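Local coordinates for aminofutalosine deaminase (Helicobacter pylori, PDB 7LKK), which deaminates aminofutalosine in the menaquinone pathway, as a metal-dependent hydrolase of the amidohydrolase family with an iron ion in its active site, at residues V274-A279 / A294-C299; E282-I287 / E314-A319. One frame throughout, in Å; residues are numbered along the deposited sequence.

Contact 1: residues V274-A279 / A294-C299; sequences VHNQFA and AFLITC
Two neighbouring parallel strands of the amidohydrolase barrel, 269-275 and 294-298, meet here at their C-terminal ends, beside the iron and the bound inhibitor. Val-274 and Ile-297 form the bridge pair. The N-H of His-275 gives a hydrogen bond to Ile-297 O, 2.8 Å from His-275 N and nearly along the C=O axis (167° at the oxygen). Val-274 CA lies 3.4 Å from the same oxygen, in a CA-H...O contact. Val-274 and Ile-297 cross obliquely on the sheet face that also touches His-79, with Val-274 CG2 4.0 Å from Ile-297 CB. The other branch, Val-274 CG1, is anti to the backbone N (chi1 -175°). It sits 3.4 Å above the centre of the His-275 ring plane.

As in other barrels of this superfamily, the C-terminal ends of the strands carry the active site. His-275 NE2 is hydrogen-bonded to O8 of the inhibitor, while ND1 has a weak hydrogen bond to Asn-303 OD1. Cys-299 SG comes obliquely to the ring, 3.9 Å from His-275 CE1. Beyond the last bridge the strands part, and a water joins His-275 O to Thr-298 OG1, donating to the carbonyl. Asn-276 opens a type I turn. Its ND2 is hydrogen-bonded to Phe-273 O and lies 3.7 Å from Leu-296 CD2.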
ATOM      1  N   VAL A 274     -11.558 -17.575   5.832  1.00 13.73           N
ATOM      2  CA  VAL A 274     -10.546 -16.532   5.708  1.00 17.68           C
ATOM      3  C   VAL A 274      -9.518 -16.934   4.659  1.00 21.08           C
ATOM      4  O   VAL A 274      -9.135 -18.109   4.567  1.00 19.76           O
ATOM      5  CB  VAL A 274      -9.873 -16.259   7.068  1.00 18.14           C
ATOM      6  CG1 VAL A 274      -8.912 -15.084   6.971  1.00 19.43           C
ATOM      7  CG2 VAL A 274     -10.927 -16.006   8.137  1.00 18.03           C
ATOM      8  N   HIS A 275      -9.078 -15.946   3.866  1.00 17.52           N
ATOM      9  CA  HIS A 275      -8.019 -16.041   2.858  1.00 18.42           C
ATOM     10  C   HIS A 275      -8.541 -16.624   1.546  1.00 20.40           C
ATOM     11  O   HIS A 275      -8.971 -15.868   0.668  1.00 18.80           O
ATOM     12  CB  HIS A 275      -6.826 -16.839   3.396  1.00 21.73           C
ATOM     13  CG  HIS A 275      -6.244 -16.266   4.652  1.00 22.42           C
ATOM     14  ND1 HIS A 275      -5.806 -14.962   4.739  1.00 17.54           N
ATOM     15  CD2 HIS A 275      -6.050 -16.811   5.876  1.00 19.30           C
ATOM     16  CE1 HIS A 275      -5.356 -14.732   5.959  1.00 20.23           C
ATOM     17  NE2 HIS A 275      -5.491 -15.837   6.669  1.00 20.28           N
ATOM     18  N   ASN A 276      -8.491 -17.948   1.384  1.00 15.73           N
ATOM     19  CA  ASN A 276      -9.136 -18.684   0.294  1.00 16.24           C
ATOM     20  C   ASN A 276      -8.509 -18.478  -1.082  1.00 17.01           C
ATOM     21  O   ASN A 276      -9.123 -18.873  -2.082  1.00 20.10           O
ATOM     22  CB  ASN A 276     -10.632 -18.354   0.174  1.00 16.64           C
ATOM     23  CG  ASN A 276     -11.333 -18.279   1.515  1.00 19.29           C
ATOM     24  OD1 ASN A 276     -11.649 -19.302   2.122  1.00 17.33           O
ATOM     25  ND2 ASN A 276     -11.604 -17.059   1.973  1.00 16.18           N
ATOM     26  N   GLN A 277      -7.313 -17.887  -1.184  1.00 20.20           N
ATOM     27  CA  GLN A 277      -6.790 -17.548  -2.509  1.00 19.56           C
ATOM     28  C   GLN A 277      -6.510 -18.775  -3.366  1.00 23.87           C
ATOM     29  O   GLN A 277      -6.478 -18.660  -4.597  1.00 20.16           O
ATOM     30  CB  GLN A 277      -5.506 -16.723  -2.412  1.00 15.76           C
ATOM     31  CG  GLN A 277      -5.512 -15.645  -1.359  1.00 19.64           C
ATOM     32  CD  GLN A 277      -4.906 -16.128  -0.068  1.00 19.92           C
ATOM     33  OE1 GLN A 277      -5.565 -16.799   0.723  1.00 20.25           O
ATOM     34  NE2 GLN A 277      -3.633 -15.816   0.142  1.00 19.20           N
ATOM     35  N   PHE A 278      -6.293 -19.938  -2.754  1.00 18.70           N
ATOM     36  CA  PHE A 278      -6.017 -21.161  -3.494  1.00 21.92           C
ATOM     37  C   PHE A 278      -7.225 -22.085  -3.564  1.00 21.15           C
ATOM     38  O   PHE A 278      -7.078 -23.261  -3.916  1.00 22.19           O
ATOM     39  CB  PHE A 278      -4.813 -21.881  -2.887  1.00 16.88           C
ATOM     40  CG  PHE A 278      -3.521 -21.143  -3.084  1.00 19.32           C
ATOM     41  CD1 PHE A 278      -2.701 -21.429  -4.164  1.00 19.30           C
ATOM     42  CD2 PHE A 278      -3.141 -20.140  -2.210  1.00 20.12           C
ATOM     43  CE1 PHE A 278      -1.519 -20.739  -4.357  1.00 22.36           C
ATOM     44  CE2 PHE A 278      -1.961 -19.446  -2.397  1.00 16.68           C
ATOM     45  CZ  PHE A 278      -1.146 -19.749  -3.470  1.00 21.26           C
ATOM     46  N   ALA A 279      -8.410 -21.581  -3.235  1.00 21.27           N
ATOM     47  CA  ALA A 279      -9.640 -22.326  -3.447  1.00 17.74           C
ATOM     48  C   ALA A 279     -10.070 -22.191  -4.901  1.00 23.11           C
ATOM     49  O   ALA A 279     -10.194 -21.077  -5.420  1.00 22.01           O
ATOM     50  CB  ALA A 279     -10.744 -21.822  -2.518  1.00 20.45           C
ATOM     51  N   ALA A 294     -22.012 -18.811   4.461  1.00 25.13           N
ATOM     52  CA  ALA A 294     -20.573 -18.602   4.479  1.00 21.78           C
ATOM     53  C   ALA A 294     -20.227 -17.137   4.231  1.00 23.78           C
ATOM     54  O   ALA A 294     -20.964 -16.409   3.561  1.00 21.13           O
ATOM     55  CB  ALA A 294     -19.892 -19.479   3.430  1.00 19.51           C
ATOM     56  N   PHE A 295     -19.084 -16.718   4.769  1.00 17.97           N
ATOM     57  CA  PHE A 295     -18.614 -15.340   4.640  1.00 20.25           C
ATOM     58  C   PHE A 295     -17.119 -15.360   4.349  1.00 19.91           C
ATOM     59  O   PHE A 295     -16.319 -15.702   5.226  1.00 17.93           O
ATOM     60  CB  PHE A 295     -18.912 -14.537   5.906  1.00 19.46           C
ATOM     61  CG  PHE A 295     -20.377 -14.310   6.146  1.00 23.45           C
ATOM     62  CD1 PHE A 295     -21.023 -13.220   5.587  1.00 21.57           C
ATOM     63  CD2 PHE A 295     -21.111 -15.193   6.923  1.00 21.04           C
ATOM     64  CE1 PHE A 295     -22.373 -13.010   5.805  1.00 20.54           C
ATOM     65  CE2 PHE A 295     -22.461 -14.991   7.140  1.00 20.31           C
ATOM     66  CZ  PHE A 295     -23.092 -13.896   6.583  1.00 25.86           C
ATOM     67  N   LEU A 296     -16.742 -14.986   3.130  1.00 20.37           N
ATOM     68  CA  LEU A 296     -15.336 -14.934   2.755  1.00 20.86           C
ATOM     69  C   LEU A 296     -14.681 -13.688   3.340  1.00 19.82           C
ATOM     70  O   LEU A 296     -15.191 -12.575   3.182  1.00 15.87           O
ATOM     71  CB  LEU A 296     -15.185 -14.942   1.236  1.00 20.37           C
ATOM     72  CG  LEU A 296     -15.694 -16.182   0.499  1.00 24.05           C
ATOM     73  CD1 LEU A 296     -15.215 -16.169  -0.942  1.00 23.66           C
ATOM     74  CD2 LEU A 296     -15.245 -17.455   1.204  1.00 16.47           C
ATOM     75  N   ILE A 297     -13.551 -13.880   4.014  1.00 13.11           N
ATOM     76  CA  ILE A 297     -12.762 -12.792   4.579  1.00 17.60           C
ATOM     77  C   ILE A 297     -11.434 -12.745   3.838  1.00 17.22           C
ATOM     78  O   ILE A 297     -10.774 -13.778   3.670  1.00 16.44           O
ATOM     79  CB  ILE A 297     -12.542 -12.973   6.091  1.00 19.06           C
ATOM     80  CG1 ILE A 297     -13.842 -13.395   6.785  1.00 18.11           C
ATOM     81  CG2 ILE A 297     -11.981 -11.694   6.701  1.00 19.41           C
ATOM     82  CD1 ILE A 297     -14.930 -12.345   6.765  1.00 20.38           C
ATOM     83  N   THR A 298     -11.044 -11.556   3.392  1.00 16.10           N
ATOM     84  CA  THR A 298      -9.809 -11.384   2.641  1.00 19.22           C
ATOM     85  C   THR A 298      -8.864 -10.450   3.387  1.00 18.18           C
ATOM     86  O   THR A 298      -9.287  -9.436   3.951  1.00 21.43           O
ATOM     87  CB  THR A 298     -10.092 -10.864   1.222  1.00 20.74           C
ATOM     88  OG1 THR A 298      -8.882 -10.875   0.455  1.00 17.57           O
ATOM     89  CG2 THR A 298     -10.682  -9.455   1.246  1.00 20.01           C
ATOM     90  N   CYS A 299      -7.583 -10.812   3.407  1.00 17.86           N
ATOM     91  CA  CYS A 299      -6.546 -10.050   4.101  1.00 16.93           C
ATOM     92  C   CYS A 299      -5.433  -9.762   3.106  1.00 15.73           C
ATOM     93  O   CYS A 299      -4.478 -10.544   2.982  1.00 16.59           O
ATOM     94  CB  CYS A 299      -6.028 -10.810   5.322  1.00 19.03           C
ATOM     95  SG  CYS A 299      -7.322 -11.369   6.468  1.00 20.25           S
TER
HETATM   96  O   HOH W   1      -7.830 -13.375   0.984  1.00 19.21           O

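Contact 2: residues E282-I287 / E314-A319; sequences EALKRI and ERVREA
Leu-284 lies across the side of helix 313-318, and its CB meets the methyl of Ala-319 at 3.5 Å from CB to CB. This is the closest approach between the two segments. Leu-284 CG is anti to the carbonyl carbon (chi1 -71°). The chain then runs on extended, and CD1 reaches Arg-315 and Val-316. CD1 touches Arg-315 CG at 4.0 Å, with the two side chains crossing at about a right angle. Val-316 CG2 is 4.2 Å from Leu-284 CD1.

Lys-285 packs on the outer side of Ala-319. Its CG is 4.0 Å from Ala-319 CA. The chain bends at its third and fourth torsions, and Lys-285 NZ ends 4.1 Å from the backbone oxygen Glu-318 O.

Helices 281-291 and 313-318 belong to the outer layer of the barrel. The axes of their short segments come within 9.5 Å and cross at -45°. The small side chain of Ala-319 lets Leu-284 CB meet its methyl and Lys-285 CG come up to its CA. On the barrel side, Leu-284 and Val-316 both touch Leu-296 of strand 294-298, so the helix pair rests on the barrel wall.

Arg-315 lends the aliphatic part of its chain to Leu-284. Its NH1 makes a weak hydrogen bond to Ala-279 O. Leu-284, Val-316 and Ala-319 form the buried middle of the join, and Lys-285, Arg-315 and Glu-318 sit at its margin. The join between the helices is therefore chiefly apolar, with the charged groups at its edge.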
ATOM      1  N   GLU A 282     -14.763 -24.491  -8.040  1.00 23.83           N
ATOM      2  CA  GLU A 282     -15.600 -25.554  -7.492  1.00 25.89           C
ATOM      3  C   GLU A 282     -15.603 -25.522  -5.969  1.00 20.73           C
ATOM      4  O   GLU A 282     -16.653 -25.704  -5.338  1.00 26.66           O
ATOM      5  CB  GLU A 282     -15.128 -26.917  -7.997  1.00 27.09           C
ATOM      6  CG  GLU A 282     -15.986 -28.077  -7.507  1.00 32.62           C
ATOM      7  CD  GLU A 282     -15.280 -29.415  -7.601  1.00 37.97           C
ATOM      8  OE1 GLU A 282     -14.435 -29.584  -8.505  1.00 42.20           O
ATOM      9  OE2 GLU A 282     -15.572 -30.300  -6.768  1.00 43.49           O
ATOM     10  N   ALA A 283     -14.441 -25.278  -5.360  1.00 19.07           N
ATOM     11  CA  ALA A 283     -14.367 -25.225  -3.904  1.00 24.38           C
ATOM     12  C   ALA A 283     -15.173 -24.057  -3.349  1.00 21.08           C
ATOM     13  O   ALA A 283     -15.894 -24.206  -2.356  1.00 21.07           O
ATOM     14  CB  ALA A 283     -12.908 -25.132  -3.456  1.00 21.30           C
ATOM     15  N   LEU A 284     -15.068 -22.884  -3.979  1.00 21.36           N
ATOM     16  CA  LEU A 284     -15.854 -21.738  -3.535  1.00 20.99           C
ATOM     17  C   LEU A 284     -17.346 -21.993  -3.712  1.00 21.62           C
ATOM     18  O   LEU A 284     -18.157 -21.618  -2.857  1.00 20.98           O
ATOM     19  CB  LEU A 284     -15.427 -20.482  -4.293  1.00 19.66           C
ATOM     20  CG  LEU A 284     -14.051 -19.902  -3.960  1.00 20.14           C
ATOM     21  CD1 LEU A 284     -13.825 -18.602  -4.721  1.00 21.67           C
ATOM     22  CD2 LEU A 284     -13.907 -19.681  -2.462  1.00 19.85           C
ATOM     23  N   LYS A 285     -17.727 -22.628  -4.824  1.00 20.42           N
ATOM     24  CA  LYS A 285     -19.129 -22.978  -5.027  1.00 21.55           C
ATOM     25  C   LYS A 285     -19.587 -24.018  -4.013  1.00 19.25           C
ATOM     26  O   LYS A 285     -20.730 -23.974  -3.541  1.00 22.56           O
ATOM     27  CB  LYS A 285     -19.340 -23.485  -6.452  1.00 23.23           C
ATOM     28  CG  LYS A 285     -19.297 -22.395  -7.510  1.00 20.38           C
ATOM     29  CD  LYS A 285     -19.592 -22.964  -8.887  1.00 21.78           C
ATOM     30  CE  LYS A 285     -21.057 -22.789  -9.246  1.00 26.78           C
ATOM     31  NZ  LYS A 285     -21.599 -21.505  -8.717  1.00 30.10           N
ATOM     32  N   ARG A 286     -18.706 -24.959  -3.665  1.00 23.89           N
ATOM     33  CA  ARG A 286     -19.028 -25.938  -2.631  1.00 23.74           C
ATOM     34  C   ARG A 286     -19.240 -25.257  -1.287  1.00 19.69           C
ATOM     35  O   ARG A 286     -20.159 -25.612  -0.541  1.00 23.86           O
ATOM     36  CB  ARG A 286     -17.914 -26.979  -2.533  1.00 23.19           C
ATOM     37  CG  ARG A 286     -18.226 -28.141  -1.602  1.00 28.46           C
ATOM     38  CD  ARG A 286     -19.053 -29.201  -2.306  1.00 27.25           C
ATOM     39  NE  ARG A 286     -19.082 -30.460  -1.566  1.00 30.04           N
ATOM     40  CZ  ARG A 286     -19.473 -31.619  -2.084  1.00 35.19           C
ATOM     41  NH1 ARG A 286     -19.867 -31.682  -3.349  1.00 40.96           N
ATOM     42  NH2 ARG A 286     -19.473 -32.718  -1.341  1.00 35.19           N
ATOM     43  N   ILE A 287     -18.390 -24.281  -0.959  1.00 21.41           N
ATOM     44  CA  ILE A 287     -18.558 -23.519   0.275  1.00 20.81           C
ATOM     45  C   ILE A 287     -19.923 -22.844   0.292  1.00 22.13           C
ATOM     46  O   ILE A 287     -20.659 -22.911   1.285  1.00 20.10           O
ATOM     47  CB  ILE A 287     -17.424 -22.489   0.424  1.00 20.75           C
ATOM     48  CG1 ILE A 287     -16.098 -23.173   0.758  1.00 19.49           C
ATOM     49  CG2 ILE A 287     -17.762 -21.469   1.488  1.00 21.36           C
ATOM     50  CD1 ILE A 287     -14.906 -22.242   0.698  1.00 20.54           C
ATOM     51  N   GLU A 314     -12.605 -11.882  -9.162  1.00 19.90           N
ATOM     52  CA  GLU A 314     -13.483 -12.366 -10.222  1.00 21.97           C
ATOM     53  C   GLU A 314     -13.972 -13.775  -9.916  1.00 21.80           C
ATOM     54  O   GLU A 314     -15.156 -14.082 -10.092  1.00 19.71           O
ATOM     55  CB  GLU A 314     -12.757 -12.330 -11.566  1.00 26.20           C
ATOM     56  CG  GLU A 314     -12.597 -10.937 -12.159  1.00 23.99           C
ATOM     57  CD  GLU A 314     -11.508 -10.129 -11.478  1.00 32.35           C
ATOM     58  OE1 GLU A 314     -10.536 -10.736 -10.979  1.00 30.31           O
ATOM     59  OE2 GLU A 314     -11.621  -8.884 -11.449  1.00 36.18           O
ATOM     60  N   ARG A 315     -13.072 -14.643  -9.450  1.00 21.76           N
ATOM     61  CA  ARG A 315     -13.472 -15.988  -9.051  1.00 19.03           C
ATOM     62  C   ARG A 315     -14.494 -15.948  -7.924  1.00 19.98           C
ATOM     63  O   ARG A 315     -15.462 -16.718  -7.925  1.00 23.57           O
ATOM     64  CB  ARG A 315     -12.241 -16.790  -8.632  1.00 21.95           C
ATOM     65  CG  ARG A 315     -12.477 -18.281  -8.509  1.00 28.48           C
ATOM     66  CD  ARG A 315     -11.242 -18.958  -7.955  1.00 22.56           C
ATOM     67  NE  ARG A 315     -10.328 -19.365  -9.015  1.00 27.87           N
ATOM     68  CZ  ARG A 315      -9.101 -19.826  -8.802  1.00 29.46           C
ATOM     69  NH1 ARG A 315      -8.637 -19.929  -7.563  1.00 22.95           N
ATOM     70  NH2 ARG A 315      -8.335 -20.176  -9.825  1.00 35.69           N
ATOM     71  N   VAL A 316     -14.286 -15.066  -6.945  1.00 20.50           N
ATOM     72  CA  VAL A 316     -15.236 -14.932  -5.844  1.00 17.58           C
ATOM     73  C   VAL A 316     -16.605 -14.528  -6.376  1.00 21.14           C
ATOM     74  O   VAL A 316     -17.640 -15.049  -5.941  1.00 16.89           O
ATOM     75  CB  VAL A 316     -14.708 -13.923  -4.807  1.00 21.35           C
ATOM     76  CG1 VAL A 316     -15.802 -13.545  -3.821  1.00 22.54           C
ATOM     77  CG2 VAL A 316     -13.493 -14.495  -4.080  1.00 25.37           C
ATOM     78  N   ARG A 317     -16.628 -13.595  -7.329  1.00 22.63           N
ATOM     79  CA  ARG A 317     -17.886 -13.179  -7.938  1.00 20.51           C
ATOM     80  C   ARG A 317     -18.521 -14.318  -8.727  1.00 16.88           C
ATOM     81  O   ARG A 317     -19.738 -14.524  -8.659  1.00 21.12           O
ATOM     82  CB  ARG A 317     -17.639 -11.966  -8.835  1.00 18.25           C
ATOM     83  CG  ARG A 317     -18.886 -11.350  -9.439  1.00 20.56           C
ATOM     84  CD  ARG A 317     -18.574  -9.972 -10.011  1.00 23.11           C
ATOM     85  NE  ARG A 317     -17.623 -10.038 -11.117  1.00 22.14           N
ATOM     86  CZ  ARG A 317     -16.894  -9.008 -11.540  1.00 23.09           C
ATOM     87  NH1 ARG A 317     -16.998  -7.828 -10.943  1.00 24.95           N
ATOM     88  NH2 ARG A 317     -16.057  -9.159 -12.557  1.00 23.76           N
ATOM     89  N   GLU A 318     -17.709 -15.073  -9.473  1.00 20.58           N
ATOM     90  CA  GLU A 318     -18.233 -16.194 -10.250  1.00 19.60           C
ATOM     91  C   GLU A 318     -18.868 -17.256  -9.361  1.00 25.53           C
ATOM     92  O   GLU A 318     -19.814 -17.932  -9.781  1.00 21.64           O
ATOM     93  CB  GLU A 318     -17.117 -16.800 -11.101  1.00 20.23           C
ATOM     94  CG  GLU A 318     -16.614 -15.865 -12.194  1.00 21.89           C
ATOM     95  CD  GLU A 318     -15.220 -16.212 -12.674  1.00 27.42           C
ATOM     96  OE1 GLU A 318     -14.704 -17.284 -12.291  1.00 24.06           O
ATOM     97  OE2 GLU A 318     -14.639 -15.410 -13.440  1.00 26.18           O
ATOM     98  N   ALA A 319     -18.366 -17.422  -8.137  1.00 22.69           N
ATOM     99  CA  ALA A 319     -18.943 -18.373  -7.195  1.00 17.07           C
ATOM    100  C   ALA A 319     -20.198 -17.850  -6.512  1.00 25.90           C
ATOM    101  O   ALA A 319     -20.830 -18.597  -5.753  1.00 23.21           O
ATOM    102  CB  ALA A 319     -17.910 -18.758  -6.136  1.00 24.00           C
TER

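How the contacts relate
The centres of contacts 1 and 2 are about 10 Å apart. Contact 1 lies in the barrel wall and contact 2 in the helical layer outside it. Along the chain their segments alternate: 274-279, 282-287, 294-299, then 314-319. Strand 269-275, helix 281-291 and strand 294-298 form one beta-alpha-beta unit. Contact 1 pairs its two strands, and contact 2 joins its helix to helix 313-318 further on. The layers also touch directly: Ala-294 CB is 3.5 Å from Ile-287 CG2, and Ala-279 CB is 3.8 Å from Leu-284 CD2. Contact 1 holds His-275, beside the iron and the inhibitor; contact 2 lies away from the active site.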